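Local coordinates for microtubule-associated protein 1 light chain 3 (Plasmodium falciparum, PDB 4EOY) that probably serves as the ubiquitin-like modifier Atg8 of the malaria parasite, and binds a peptide of its conjugation partner Atg3, at residues L102-D105 / L106-Y110. The protein carries 3 engineered substitutions. Sequence-based numbering, arbitrary orientation.
Sequences LMQD and LYEMY
Gln104 sends CG anti to its own backbone N (chi1 -178°) and then bends at chi2, while Glu108 places CG beside its backbone N and runs extended beyond it, a pairing of bent and extended chains that brings the amide to the carboxylate one turn along helix 103-110 of the ubiquitin fold. Gln104 NE2 donates to Glu108 OE2 over 3.0 Å; the acceptor lies close to the amide plane but is approached on its anti side, and the two flat groups stand 74° apart. The other carboxylate oxygen, OE1, takes a weak bond from a water that also donates weakly to Asp105 OD1. This water probably eases the repulsion between Asp105 OD1 and Glu108 OE1, 4.6 Å apart. Beneath the side chains runs the i to i+4 backbone pattern of the helix: Glu108 N reaches Gln104 O at 2.8 Å, whereas the first such bond, Leu106 N to Leu102 O, is weak. Leu102 is the N-cap residue, and its N donates a weak hydrogen bond to Asp105 OD2. The buried side of the helix faces the sheet and helix 60-72: Met103 SD lies 4.1 Å from Leu106 CD2, both side chains touch Leu117 and Val60, and Tyr107 lies on Ile32 with its OH bonded to Gly115 O. On the exposed side, Met109 folds its methyl back along the helix, leaving CE 3.5 Å from Asp105 O.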
ATOM      1  N   LEU A 102     -14.401   4.546  -1.373  1.00 34.78           N
ATOM      2  CA  LEU A 102     -13.532   5.111  -0.339  1.00 29.03           C
ATOM      3  C   LEU A 102     -12.510   4.075   0.095  1.00 28.70           C
ATOM      4  O   LEU A 102     -12.755   2.875   0.021  1.00 36.80           O
ATOM      5  CB  LEU A 102     -14.345   5.530   0.893  1.00 28.06           C
ATOM      6  CG  LEU A 102     -15.416   6.602   0.763  1.00 26.14           C
ATOM      7  CD1 LEU A 102     -16.060   6.789   2.126  1.00 37.84           C
ATOM      8  CD2 LEU A 102     -14.874   7.924   0.246  1.00 26.10           C
ATOM      9  N   MET A 103     -11.360   4.536   0.573  1.00 29.17           N
ATOM     10  CA  MET A 103     -10.333   3.629   1.090  1.00 25.24           C
ATOM     11  C   MET A 103     -10.788   2.922   2.356  1.00 24.60           C
ATOM     12  O   MET A 103     -10.272   1.858   2.697  1.00 24.26           O
ATOM     13  CB  MET A 103      -9.006   4.373   1.360  1.00 32.45           C
ATOM     14  CG  MET A 103      -8.141   4.623   0.119  1.00 22.71           C
ATOM     15  SD  MET A 103      -7.586   3.106  -0.706  1.00 25.63           S
ATOM     16  CE  MET A 103      -6.700   2.236   0.575  1.00 19.66           C
ATOM     17  N   GLN A 104     -11.758   3.495   3.065  1.00 25.13           N
ATOM     18  CA  GLN A 104     -12.342   2.803   4.200  1.00 22.06           C
ATOM     19  C   GLN A 104     -13.074   1.540   3.742  1.00 22.52           C
ATOM     20  O   GLN A 104     -13.042   0.527   4.436  1.00 20.76           O
ATOM     21  CB  GLN A 104     -13.308   3.712   4.956  1.00 24.66           C
ATOM     22  CG  GLN A 104     -13.929   3.076   6.198  1.00 23.05           C
ATOM     23  CD  GLN A 104     -12.915   2.805   7.299  1.00 30.21           C
ATOM     24  OE1 GLN A 104     -11.856   3.457   7.368  1.00 34.36           O
ATOM     25  NE2 GLN A 104     -13.234   1.856   8.181  1.00 25.05           N
ATOM     26  N   ASP A 105     -13.746   1.616   2.593  1.00 24.87           N
ATOM     27  CA  ASP A 105     -14.537   0.509   2.093  1.00 22.67           C
ATOM     28  C   ASP A 105     -13.630  -0.686   1.819  1.00 24.96           C
ATOM     29  O   ASP A 105     -13.878  -1.792   2.304  1.00 25.63           O
ATOM     30  CB  ASP A 105     -15.316   0.935   0.855  1.00 23.52           C
ATOM     31  CG  ASP A 105     -16.459   1.856   1.193  1.00 28.91           C
ATOM     32  OD1 ASP A 105     -17.175   1.566   2.202  1.00 28.56           O
ATOM     33  OD2 ASP A 105     -16.654   2.856   0.457  1.00 33.29           O
ATOM     34  N   LEU A 106     -12.541  -0.435   1.103  1.00 24.93           N
ATOM     35  CA  LEU A 106     -11.527  -1.447   0.881  1.00 22.43           C
ATOM     36  C   LEU A 106     -11.094  -2.052   2.199  1.00 26.72           C
ATOM     37  O   LEU A 106     -10.962  -3.278   2.306  1.00 31.13           O
ATOM     38  CB  LEU A 106     -10.313  -0.861   0.147  1.00 23.40           C
ATOM     39  CG  LEU A 106     -10.286  -1.100  -1.356  1.00 28.64           C
ATOM     40  CD1 LEU A 106     -11.513  -0.506  -2.008  1.00 25.59           C
ATOM     41  CD2 LEU A 106      -8.998  -0.565  -1.988  1.00 25.14           C
ATOM     42  N   TYR A 107     -10.864  -1.196   3.198  1.00 21.47           N
ATOM     43  CA  TYR A 107     -10.417  -1.661   4.500  1.00 18.57           C
ATOM     44  C   TYR A 107     -11.469  -2.563   5.123  1.00 20.82           C
ATOM     45  O   TYR A 107     -11.159  -3.662   5.538  1.00 17.58           O
ATOM     46  CB  TYR A 107     -10.121  -0.493   5.432  1.00 19.84           C
ATOM     47  CG  TYR A 107      -9.492  -0.899   6.734  1.00 20.28           C
ATOM     48  CD1 TYR A 107      -8.170  -1.271   6.787  1.00 22.30           C
ATOM     49  CD2 TYR A 107     -10.213  -0.896   7.911  1.00 27.90           C
ATOM     50  CE1 TYR A 107      -7.577  -1.653   7.970  1.00 24.01           C
ATOM     51  CE2 TYR A 107      -9.628  -1.268   9.115  1.00 27.68           C
ATOM     52  CZ  TYR A 107      -8.301  -1.646   9.133  1.00 27.28           C
ATOM     53  OH  TYR A 107      -7.678  -2.024  10.311  1.00 35.53           O
ATOM     54  N   GLU A 108     -12.711  -2.098   5.201  1.00 24.24           N
ATOM     55  CA  GLU A 108     -13.784  -2.908   5.788  1.00 25.60           C
ATOM     56  C   GLU A 108     -13.996  -4.234   5.016  1.00 25.44           C
ATOM     57  O   GLU A 108     -14.199  -5.261   5.623  1.00 32.56           O
ATOM     58  CB  GLU A 108     -15.079  -2.089   5.915  1.00 28.61           C
ATOM     59  CG  GLU A 108     -14.971  -0.965   6.950  1.00 36.17           C
ATOM     60  CD  GLU A 108     -16.184  -0.032   7.010  1.00 46.39           C
ATOM     61  OE1 GLU A 108     -17.237  -0.314   6.392  1.00 44.59           O
ATOM     62  OE2 GLU A 108     -16.081   1.006   7.695  1.00 54.43           O
ATOM     63  N   MET A 109     -13.870  -4.212   3.692  1.00 25.91           N
ATOM     64  CA  MET A 109     -14.112  -5.402   2.872  1.00 26.14           C
ATOM     65  C   MET A 109     -12.959  -6.415   2.844  1.00 24.84           C
ATOM     66  O   MET A 109     -13.201  -7.619   2.919  1.00 29.15           O
ATOM     67  CB  MET A 109     -14.445  -4.995   1.436  1.00 25.80           C
ATOM     68  CG  MET A 109     -15.879  -4.558   1.242  1.00 29.68           C
ATOM     69  SD  MET A 109     -16.227  -4.208  -0.481  1.00 41.82           S
ATOM     70  CE  MET A 109     -15.261  -2.718  -0.734  1.00 45.31           C
ATOM     71  N   TYR A 110     -11.720  -5.936   2.736  1.00 21.04           N
ATOM     72  CA  TYR A 110     -10.564  -6.788   2.439  1.00 22.23           C
ATOM     73  C   TYR A 110      -9.464  -6.764   3.492  1.00 24.12           C
ATOM     74  O   TYR A 110      -8.413  -7.364   3.307  1.00 18.29           O
ATOM     75  CB  TYR A 110      -9.967  -6.415   1.076  1.00 22.05           C
ATOM     76  CG  TYR A 110     -10.960  -6.499  -0.064  1.00 23.88           C
ATOM     77  CD1 TYR A 110     -11.587  -7.695  -0.372  1.00 27.14           C
ATOM     78  CD2 TYR A 110     -11.279  -5.391  -0.824  1.00 26.62           C
ATOM     79  CE1 TYR A 110     -12.491  -7.785  -1.415  1.00 25.83           C
ATOM     80  CE2 TYR A 110     -12.194  -5.472  -1.860  1.00 22.97           C
ATOM     81  CZ  TYR A 110     -12.797  -6.667  -2.143  1.00 24.96           C
ATOM     82  OH  TYR A 110     -13.707  -6.740  -3.176  1.00 27.27           O
TER
HETATM   83  O   HOH W   1     -17.574   2.443   5.517  1.00 40.39           O